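Local coordinates for ATP-citrate lyase beta-subunit (Chlorobium limicola, PDB 6HXJ), which is a subunit of an enzyme that probably catalyses the ATP- and CoA-dependent cleavage of citrate to oxaloacetate and acetyl-CoA, with release of ADP and phosphate, at residues I189-I194 against A203-M208; E260-T265 against P311-I316; V351-R356 against E375-H380. All coordinates share one frame; numbering follows the deposited sequence.

Contact 1 of 3, residues I189-I194 against A203-M208; sequences INPLVI and ALDAVM
Leu204 reaches from its strand across to Val193, and the two branched side chains cross at about a right angle so that each methyl of one meets a methyl of the other. Leu204 CD1 lies 3.6 Å from Val193 CG2, while Leu204 CD2 lies 3.7 Å from Val193 CG1. Pro191 comes to the same leucine obliquely, its CD lying 3.8 Å from Leu204 CB. This proline follows a cis peptide bond, at the corner where the chain turns at Asn190. On the opposite face, Ile189 has CG2 anti to the backbone N, and that methyl meets Ala203 CB at 3.7 Å; Phe13 of helix 6-15 also touches Ile189. The backbones run antiparallel, and Leu204 N donates to Pro191 O over 2.9 Å, nearly along the C=O axis. A longer bond of 3.3 Å runs from Asn190 N to Asp205 O, in the carbonyl plane. Asp205 OD2 lies beside Asn190 O without a hydrogen bond, both being acceptors, while OD1 is paired with Lys50. The Asn190 side chain leaves its backbone away from segment 203-208, and its ND2 bonds to Gly125 O. Within the hairpin of the ATP-grasp region, these segments are thus joined by two backbone bonds and a small apolar cluster, and the Lys50 charge would be expected to ease the crowding of oxygens at Asp205.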
loop_
_atom_site.group_PDB
_atom_site.type_symbol
_atom_site.label_atom_id
_atom_site.label_comp_id
_atom_site.label_asym_id
_atom_site.label_seq_id
_atom_site.Cartn_x
_atom_site.Cartn_y
_atom_site.Cartn_z
ATOM N N ILE A 189 -46.113 58.737 4.728
ATOM C CA ILE A 189 -46.258 59.595 3.555
ATOM C C ILE A 189 -47.078 60.837 3.938
ATOM O O ILE A 189 -48.265 60.733 4.257
ATOM C CB ILE A 189 -46.855 58.841 2.338
ATOM C CG1 ILE A 189 -45.989 57.619 1.937
ATOM C CG2 ILE A 189 -47.056 59.813 1.162
ATOM C CD1 ILE A 189 -46.626 56.664 0.965
ATOM N N ASN A 190 -46.424 61.988 3.960
ATOM C CA ASN A 190 -47.064 63.239 4.308
ATOM C C ASN A 190 -46.313 64.346 3.618
ATOM O O ASN A 190 -45.200 64.670 4.031
ATOM C CB ASN A 190 -47.128 63.470 5.831
ATOM C CG ASN A 190 -48.004 64.632 6.221
ATOM O OD1 ASN A 190 -49.172 64.745 5.807
ATOM N ND2 ASN A 190 -47.458 65.516 7.040
ATOM N N PRO A 191 -46.871 64.884 2.519
ATOM C CA PRO A 191 -48.196 64.573 1.977
ATOM C C PRO A 191 -48.259 63.584 0.829
ATOM O O PRO A 191 -47.304 63.410 0.065
ATOM C CB PRO A 191 -48.689 65.946 1.509
ATOM C CG PRO A 191 -47.433 66.674 1.067
ATOM C CD PRO A 191 -46.257 66.016 1.796
ATOM N N LEU A 192 -49.427 62.957 0.720
ATOM C CA LEU A 192 -49.831 62.135 -0.408
ATOM C C LEU A 192 -50.731 63.143 -1.162
ATOM O O LEU A 192 -51.842 63.476 -0.719
ATOM C CB LEU A 192 -50.600 60.854 0.017
ATOM C CG LEU A 192 -51.266 60.073 -1.148
ATOM C CD1 LEU A 192 -50.243 59.325 -1.987
ATOM C CD2 LEU A 192 -52.396 59.181 -0.670
ATOM N N VAL A 193 -50.184 63.720 -2.223
ATOM C CA VAL A 193 -50.887 64.759 -2.957
ATOM C C VAL A 193 -51.710 64.207 -4.116
ATOM O O VAL A 193 -51.400 63.145 -4.662
ATOM C CB VAL A 193 -49.947 65.913 -3.402
ATOM C CG1 VAL A 193 -49.221 66.522 -2.207
ATOM C CG2 VAL A 193 -48.962 65.463 -4.477
ATOM N N ILE A 194 -52.772 64.948 -4.468
ATOM C CA ILE A 194 -53.671 64.667 -5.586
ATOM C C ILE A 194 -53.721 65.872 -6.529
ATOM O O ILE A 194 -53.853 67.018 -6.080
ATOM C CB ILE A 194 -55.101 64.211 -5.128
ATOM C CG1 ILE A 194 -56.076 63.948 -6.307
ATOM C CG2 ILE A 194 -55.743 65.226 -4.190
ATOM C CD1 ILE A 194 -55.792 62.842 -7.192
ATOM N N ALA A 203 -46.662 60.595 -3.831
ATOM C CA ALA A 203 -46.156 60.518 -2.463
ATOM C C ALA A 203 -45.012 61.508 -2.409
ATOM O O ALA A 203 -43.953 61.244 -2.986
ATOM C CB ALA A 203 -45.649 59.118 -2.173
ATOM N N LEU A 204 -45.248 62.684 -1.819
ATOM C CA LEU A 204 -44.233 63.732 -1.797
ATOM C C LEU A 204 -43.106 63.485 -0.781
ATOM O O LEU A 204 -41.941 63.516 -1.195
ATOM C CB LEU A 204 -44.871 65.114 -1.632
ATOM C CG LEU A 204 -44.873 66.019 -2.863
ATOM C CD1 LEU A 204 -45.397 65.314 -4.114
ATOM C CD2 LEU A 204 -45.640 67.280 -2.590
ATOM N N ASP A 205 -43.427 63.230 0.523
ATOM C CA ASP A 205 -42.413 62.973 1.565
ATOM C C ASP A 205 -42.520 61.553 2.051
ATOM O O ASP A 205 -43.484 61.197 2.729
ATOM C CB ASP A 205 -42.512 63.952 2.755
ATOM C CG ASP A 205 -42.196 65.409 2.445
ATOM O OD1 ASP A 205 -41.119 65.678 1.850
ATOM O OD2 ASP A 205 -42.984 66.292 2.866
ATOM N N ALA A 206 -41.510 60.740 1.726
ATOM C CA ALA A 206 -41.477 59.324 2.068
ATOM C C ALA A 206 -40.501 58.997 3.196
ATOM O O ALA A 206 -39.277 59.002 2.986
ATOM C CB ALA A 206 -41.134 58.508 0.830
ATOM N N VAL A 207 -41.058 58.683 4.389
ATOM C CA VAL A 207 -40.292 58.290 5.586
ATOM C C VAL A 207 -40.425 56.761 5.786
ATOM O O VAL A 207 -41.433 56.300 6.305
ATOM C CB VAL A 207 -40.714 59.084 6.856
ATOM C CG1 VAL A 207 -39.763 58.806 8.012
ATOM C CG2 VAL A 207 -40.782 60.584 6.586
ATOM N N MET A 208 -39.417 55.976 5.402
ATOM C CA MET A 208 -39.506 54.522 5.517
ATOM C C MET A 208 -38.467 53.902 6.435
ATOM O O MET A 208 -37.270 54.102 6.255
ATOM C CB MET A 208 -39.413 53.884 4.127
ATOM C CG MET A 208 -39.841 52.484 4.075
ATOM S SD MET A 208 -39.857 52.054 2.337
ATOM C CE MET A 208 -40.549 50.348 2.418
#

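Contact 2 of 3, residues E260-T265 against P311-I316; sequences EIALLT and PNIKHI
Ala262 marks the close-packed part of this parallel strand pairing. Its N donates to His315 O over 3.2 Å, in the carbonyl plane and nearly straight at the hydrogen (166°). Its methyl meets Ile313 CD1 at 3.9 Å, an approach made possible because Ile313 CG1 takes the crowded position between backbone N and carbonyl carbon (chi1 63°). Farther along the same face, Leu264 CB and Ile316 CG2 are more distant, at 4.4 Å, and helix 297-309 packs on Ala262 and Leu264 through Ile307. On the other face, Ile261 CG1 stands at the edge of the His315 ring, near its plane, 4.2 Å from CD2; the ring of Trp354 also meets this histidine, with the planes inclined.

The side chains at the entrance to the pairing are looser and lie toward solvent, although the backbone is still held, Glu260 O accepting a 2.8 Å hydrogen bond from Lys314 N. The side chains of these two residues run alongside each other and point the same way. Glu260, bent at chi2 (-58°), brings OE2 to 3.6 Å from Lys314 CD, so that the carboxylate borders the methylene chain. The ends do not close a salt bridge: Glu260 OE2 and Lys314 NZ remain 4.7 Å apart. The two strands are parallel neighbours in a mixed, flavodoxin-like sheet, as in the related CoA ligases. Backbone bonds and apolar contact therefore fix the pairing, and the opposite charges at its mouth probably contribute only a mild, solvent-weakened attraction.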
loop_
_atom_site.group_PDB
_atom_site.type_symbol
_atom_site.label_atom_id
_atom_site.label_comp_id
_atom_site.label_asym_id
_atom_site.label_seq_id
_atom_site.Cartn_x
_atom_site.Cartn_y
_atom_site.Cartn_z
ATOM N N GLU A 260 -14.847 63.050 30.365
ATOM C CA GLU A 260 -13.670 62.638 31.129
ATOM C C GLU A 260 -13.647 61.128 31.417
ATOM O O GLU A 260 -12.576 60.582 31.689
ATOM C CB GLU A 260 -13.564 63.438 32.451
ATOM C CG GLU A 260 -14.003 64.901 32.396
ATOM C CD GLU A 260 -13.297 65.802 31.396
ATOM O OE1 GLU A 260 -13.969 66.277 30.451
ATOM O OE2 GLU A 260 -12.074 66.029 31.552
ATOM N N ILE A 261 -14.815 60.457 31.396
ATOM C CA ILE A 261 -14.865 59.032 31.728
ATOM C C ILE A 261 -15.114 58.149 30.482
ATOM O O ILE A 261 -16.198 58.167 29.891
ATOM C CB ILE A 261 -15.860 58.729 32.891
ATOM C CG1 ILE A 261 -15.577 59.600 34.123
ATOM C CG2 ILE A 261 -15.812 57.264 33.290
ATOM C CD1 ILE A 261 -16.637 60.620 34.410
ATOM N N ALA A 262 -14.119 57.318 30.148
ATOM C CA ALA A 262 -14.178 56.398 29.009
ATOM C C ALA A 262 -14.634 54.975 29.361
ATOM O O ALA A 262 -14.053 54.316 30.221
ATOM C CB ALA A 262 -12.837 56.377 28.281
ATOM N N LEU A 263 -15.671 54.515 28.686
ATOM C CA LEU A 263 -16.210 53.184 28.931
ATOM C C LEU A 263 -15.665 52.148 27.949
ATOM O O LEU A 263 -15.647 52.398 26.745
ATOM C CB LEU A 263 -17.763 53.192 28.871
ATOM C CG LEU A 263 -18.526 54.271 29.633
ATOM C CD1 LEU A 263 -19.985 54.288 29.210
ATOM C CD2 LEU A 263 -18.358 54.100 31.142
ATOM N N LEU A 264 -15.254 50.982 28.475
ATOM C CA LEU A 264 -14.802 49.797 27.745
ATOM C C LEU A 264 -15.533 48.622 28.420
ATOM O O LEU A 264 -14.952 47.778 29.109
ATOM C CB LEU A 264 -13.256 49.657 27.790
ATOM C CG LEU A 264 -12.592 48.392 27.161
ATOM C CD1 LEU A 264 -13.048 48.130 25.734
ATOM C CD2 LEU A 264 -11.088 48.463 27.245
ATOM N N THR A 265 -16.846 48.615 28.260
ATOM C CA THR A 265 -17.704 47.666 28.953
ATOM C C THR A 265 -18.250 46.522 28.059
ATOM O O THR A 265 -18.474 46.672 26.849
ATOM C CB THR A 265 -18.813 48.441 29.683
ATOM O OG1 THR A 265 -19.475 49.259 28.717
ATOM C CG2 THR A 265 -18.249 49.355 30.796
ATOM N N PRO A 311 -9.434 61.931 23.417
ATOM C CA PRO A 311 -8.882 63.117 24.082
ATOM C C PRO A 311 -9.458 63.398 25.466
ATOM O O PRO A 311 -10.662 63.202 25.715
ATOM C CB PRO A 311 -9.203 64.251 23.105
ATOM C CG PRO A 311 -10.443 63.822 22.418
ATOM C CD PRO A 311 -10.371 62.317 22.334
ATOM N N ASN A 312 -8.576 63.921 26.342
ATOM C CA ASN A 312 -8.816 64.340 27.729
ATOM C C ASN A 312 -9.676 63.336 28.549
ATOM O O ASN A 312 -10.715 63.671 29.136
ATOM C CB ASN A 312 -9.358 65.796 27.827
ATOM C CG ASN A 312 -10.386 66.205 26.786
ATOM O OD1 ASN A 312 -11.582 65.862 26.868
ATOM N ND2 ASN A 312 -9.932 66.961 25.783
ATOM N N ILE A 313 -9.207 62.105 28.601
ATOM C CA ILE A 313 -9.895 61.098 29.399
ATOM C C ILE A 313 -9.129 60.883 30.713
ATOM O O ILE A 313 -7.907 60.729 30.708
ATOM C CB ILE A 313 -10.225 59.799 28.620
ATOM C CG1 ILE A 313 -8.972 59.047 28.137
ATOM C CG2 ILE A 313 -11.171 60.103 27.466
ATOM C CD1 ILE A 313 -9.212 57.600 27.783
ATOM N N LYS A 314 -9.839 60.909 31.838
ATOM C CA LYS A 314 -9.202 60.769 33.149
ATOM C C LYS A 314 -9.211 59.329 33.687
ATOM O O LYS A 314 -8.201 58.903 34.247
ATOM C CB LYS A 314 -9.792 61.768 34.173
ATOM C CG LYS A 314 -9.272 63.195 33.992
ATOM C CD LYS A 314 -10.349 64.268 34.206
ATOM C CE LYS A 314 -10.035 65.248 35.320
ATOM N NZ LYS A 314 -8.920 66.177 34.981
ATOM N N HIS A 315 -10.347 58.592 33.550
ATOM C CA HIS A 315 -10.518 57.204 34.023
ATOM C C HIS A 315 -10.941 56.328 32.869
ATOM O O HIS A 315 -11.563 56.819 31.927
ATOM C CB HIS A 315 -11.604 57.111 35.135
ATOM C CG HIS A 315 -11.438 58.121 36.223
ATOM N ND1 HIS A 315 -10.538 57.921 37.258
ATOM C CD2 HIS A 315 -11.990 59.352 36.352
ATOM C CE1 HIS A 315 -10.602 59.015 38.005
ATOM N NE2 HIS A 315 -11.462 59.904 37.500
ATOM N N ILE A 316 -10.652 55.021 32.960
ATOM C CA ILE A 316 -11.140 54.015 31.999
ATOM C C ILE A 316 -11.993 53.029 32.819
ATOM O O ILE A 316 -11.521 52.529 33.845
ATOM C CB ILE A 316 -10.043 53.251 31.167
ATOM C CG1 ILE A 316 -9.031 54.189 30.457
ATOM C CG2 ILE A 316 -10.679 52.259 30.145
ATOM C CD1 ILE A 316 -7.761 53.493 30.016
#

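Contact 3 of 3, residues V351-R356 against E375-H380; sequences VKIWVR and EGFDIH
Ile353 O is gripped twice by the neighbouring strand: by one hydrogen bond and one CA-H...O contact. His380 N donates to it over 2.9 Å, almost straight (172°) and nearly along the C=O axis, while Ile379 CA approaches the same Ile353 O to 3.4 Å. The next rung is just as direct, Val355 N meeting His380 O at 2.7 Å.

On one face of the sheet Trp354 and His380 point the same way and form an offset stack, the six-membered ring and the imidazole lying 4.5 Å apart between centroids with planes at 16°. Beside them Lys352 runs along Asp378. Extended until chi4 bends it (-80°), the lysine brings NZ to 3.2 Å from Asp378 OD2 in a salt bridge, approaching from above the carboxylate plane, and its CG lies 3.4 Å from Asp378 OD1. An alanine at Lys352 would remove both the ammonium and the methylenes beside the carboxylate, and would probably leave the Asp378 charge poorly balanced. The other face is apolar: Ile353 CG2 meets Ile379 CD1 at 3.8 Å across an oblique crossing, and Ile353 CD1 lies beside the Phe377 ring.

The two strands are the arms of a beta-alpha-beta unit connected through helix 362-371, strand 378-382 lying at one edge, within this chain, of the mixed sheet. Helix 328-344 packs on the isoleucine face through Phe339 and Phe332, helix 391-397 touches Trp354, and strand 315-318 flanks 352-356 on its other side.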
loop_
_atom_site.group_PDB
_atom_site.type_symbol
_atom_site.label_atom_id
_atom_site.label_comp_id
_atom_site.label_asym_id
_atom_site.label_seq_id
_atom_site.Cartn_x
_atom_site.Cartn_y
_atom_site.Cartn_z
ATOM N N VAL A 351 -3.778 58.375 33.477
ATOM C CA VAL A 351 -5.101 57.746 33.488
ATOM C C VAL A 351 -5.134 56.517 34.417
ATOM O O VAL A 351 -4.177 55.731 34.466
ATOM C CB VAL A 351 -5.634 57.422 32.071
ATOM C CG1 VAL A 351 -5.678 58.667 31.199
ATOM C CG2 VAL A 351 -4.785 56.357 31.425
ATOM N N LYS A 352 -6.184 56.445 35.229
ATOM C CA LYS A 352 -6.433 55.343 36.148
ATOM C C LYS A 352 -7.414 54.409 35.429
ATOM O O LYS A 352 -8.343 54.878 34.769
ATOM C CB LYS A 352 -7.021 55.857 37.485
ATOM C CG LYS A 352 -6.060 56.753 38.266
ATOM C CD LYS A 352 -6.722 57.463 39.438
ATOM C CE LYS A 352 -5.784 58.436 40.121
ATOM N NZ LYS A 352 -4.839 57.755 41.049
ATOM N N ILE A 353 -7.183 53.105 35.507
ATOM C CA ILE A 353 -8.046 52.097 34.889
ATOM C C ILE A 353 -8.817 51.417 36.024
ATOM O O ILE A 353 -8.223 51.089 37.055
ATOM C CB ILE A 353 -7.228 51.087 33.999
ATOM C CG1 ILE A 353 -6.503 51.828 32.840
ATOM C CG2 ILE A 353 -8.119 49.973 33.436
ATOM C CD1 ILE A 353 -5.395 51.088 32.130
ATOM N N TRP A 354 -10.148 51.237 35.842
ATOM C CA TRP A 354 -11.048 50.589 36.804
ATOM C C TRP A 354 -11.622 49.332 36.170
ATOM O O TRP A 354 -12.326 49.412 35.162
ATOM C CB TRP A 354 -12.163 51.551 37.254
ATOM C CG TRP A 354 -11.653 52.848 37.811
ATOM C CD1 TRP A 354 -11.378 53.995 37.121
ATOM C CD2 TRP A 354 -11.296 53.102 39.169
ATOM N NE1 TRP A 354 -10.901 54.958 37.973
ATOM C CE2 TRP A 354 -10.846 54.442 39.241
ATOM C CE3 TRP A 354 -11.355 52.337 40.351
ATOM C CZ2 TRP A 354 -10.439 55.032 40.446
ATOM C CZ3 TRP A 354 -10.951 52.919 41.543
ATOM C CH2 TRP A 354 -10.501 54.253 41.585
ATOM N N VAL A 355 -11.282 48.172 36.735
ATOM C CA VAL A 355 -11.702 46.874 36.231
ATOM C C VAL A 355 -12.653 46.191 37.213
ATOM O O VAL A 355 -12.362 46.108 38.411
ATOM C CB VAL A 355 -10.480 45.968 35.868
ATOM C CG1 VAL A 355 -10.922 44.648 35.243
ATOM C CG2 VAL A 355 -9.524 46.684 34.932
ATOM N N ARG A 356 -13.792 45.723 36.697
ATOM C CA ARG A 356 -14.778 44.926 37.434
ATOM C C ARG A 356 -15.392 43.986 36.413
ATOM O O ARG A 356 -16.015 44.439 35.448
ATOM C CB ARG A 356 -15.845 45.777 38.161
ATOM C CG ARG A 356 -16.721 44.984 39.130
ATOM C CD ARG A 356 -17.926 44.382 38.431
ATOM N NE ARG A 356 -18.780 43.631 39.344
ATOM C CZ ARG A 356 -19.722 42.779 38.961
ATOM N NH1 ARG A 356 -19.931 42.542 37.666
ATOM N NH2 ARG A 356 -20.450 42.140 39.866
ATOM N N GLU A 375 3.758 46.879 35.576
ATOM C CA GLU A 375 4.157 47.594 34.375
ATOM C C GLU A 375 3.935 49.107 34.508
ATOM O O GLU A 375 4.157 49.832 33.541
ATOM C CB GLU A 375 3.447 47.016 33.146
ATOM C CG GLU A 375 3.940 45.626 32.769
ATOM C CD GLU A 375 3.067 44.900 31.769
ATOM O OE1 GLU A 375 2.571 43.798 32.100
ATOM O OE2 GLU A 375 2.891 45.430 30.647
ATOM N N GLY A 376 3.529 49.567 35.692
ATOM C CA GLY A 376 3.335 50.983 36.001
ATOM C C GLY A 376 1.957 51.581 35.775
ATOM O O GLY A 376 1.792 52.805 35.876
ATOM N N PHE A 377 0.956 50.731 35.468
ATOM C CA PHE A 377 -0.427 51.161 35.234
ATOM C C PHE A 377 -1.135 51.415 36.565
ATOM O O PHE A 377 -1.044 50.578 37.477
ATOM C CB PHE A 377 -1.208 50.079 34.460
ATOM C CG PHE A 377 -0.874 49.959 32.999
ATOM C CD1 PHE A 377 -1.595 50.663 32.047
ATOM C CD2 PHE A 377 0.118 49.088 32.566
ATOM C CE1 PHE A 377 -1.302 50.533 30.690
ATOM C CE2 PHE A 377 0.426 48.976 31.209
ATOM C CZ PHE A 377 -0.297 49.685 30.281
ATOM N N ASP A 378 -1.879 52.547 36.660
ATOM C CA ASP A 378 -2.701 52.895 37.833
ATOM C C ASP A 378 -4.065 52.117 37.710
ATOM O O ASP A 378 -5.142 52.705 37.571
ATOM C CB ASP A 378 -2.888 54.427 37.900
ATOM C CG ASP A 378 -3.213 54.993 39.277
ATOM O OD1 ASP A 378 -4.164 54.493 39.922
ATOM O OD2 ASP A 378 -2.581 55.997 39.668
ATOM N N ILE A 379 -3.977 50.779 37.736
ATOM C CA ILE A 379 -5.102 49.876 37.529
ATOM C C ILE A 379 -5.631 49.268 38.847
ATOM O O ILE A 379 -4.870 48.672 39.620
ATOM C CB ILE A 379 -4.736 48.797 36.442
ATOM C CG1 ILE A 379 -5.945 47.915 36.060
ATOM C CG2 ILE A 379 -3.510 47.943 36.807
ATOM C CD1 ILE A 379 -5.822 47.251 34.706
ATOM N N HIS A 380 -6.959 49.432 39.082
ATOM C CA HIS A 380 -7.705 48.858 40.217
ATOM C C HIS A 380 -8.617 47.779 39.635
ATOM O O HIS A 380 -9.431 48.067 38.750
ATOM C CB HIS A 380 -8.505 49.934 40.993
ATOM C CG HIS A 380 -7.657 51.074 41.485
ATOM N ND1 HIS A 380 -7.350 52.160 40.668
ATOM C CD2 HIS A 380 -7.033 51.238 42.674
ATOM C CE1 HIS A 380 -6.566 52.943 41.389
ATOM N NE2 HIS A 380 -6.353 52.437 42.606
#

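Contact 1 stands alone, in the ATP-grasp region, with its centre about 44 Å from that of contact 2 and about 55 Å from that of contact 3. The latter two are consecutive pairings in one sheet of the citrate-binding region: strand 315-318 lies next to 352-356, and Ile316 probably bonds through its backbone to both Lys352 and Trp354. Contact 3 is mostly buried, its salt bridge lying among partly exposed residues; contacts 1 and 2 are partly buried. An antiparallel hairpin with a cis-proline corner thus contrasts with parallel pairings of a mixed, flavodoxin-like sheet, in which the Leu264 side chain lies about 11 Å from a bound citrate.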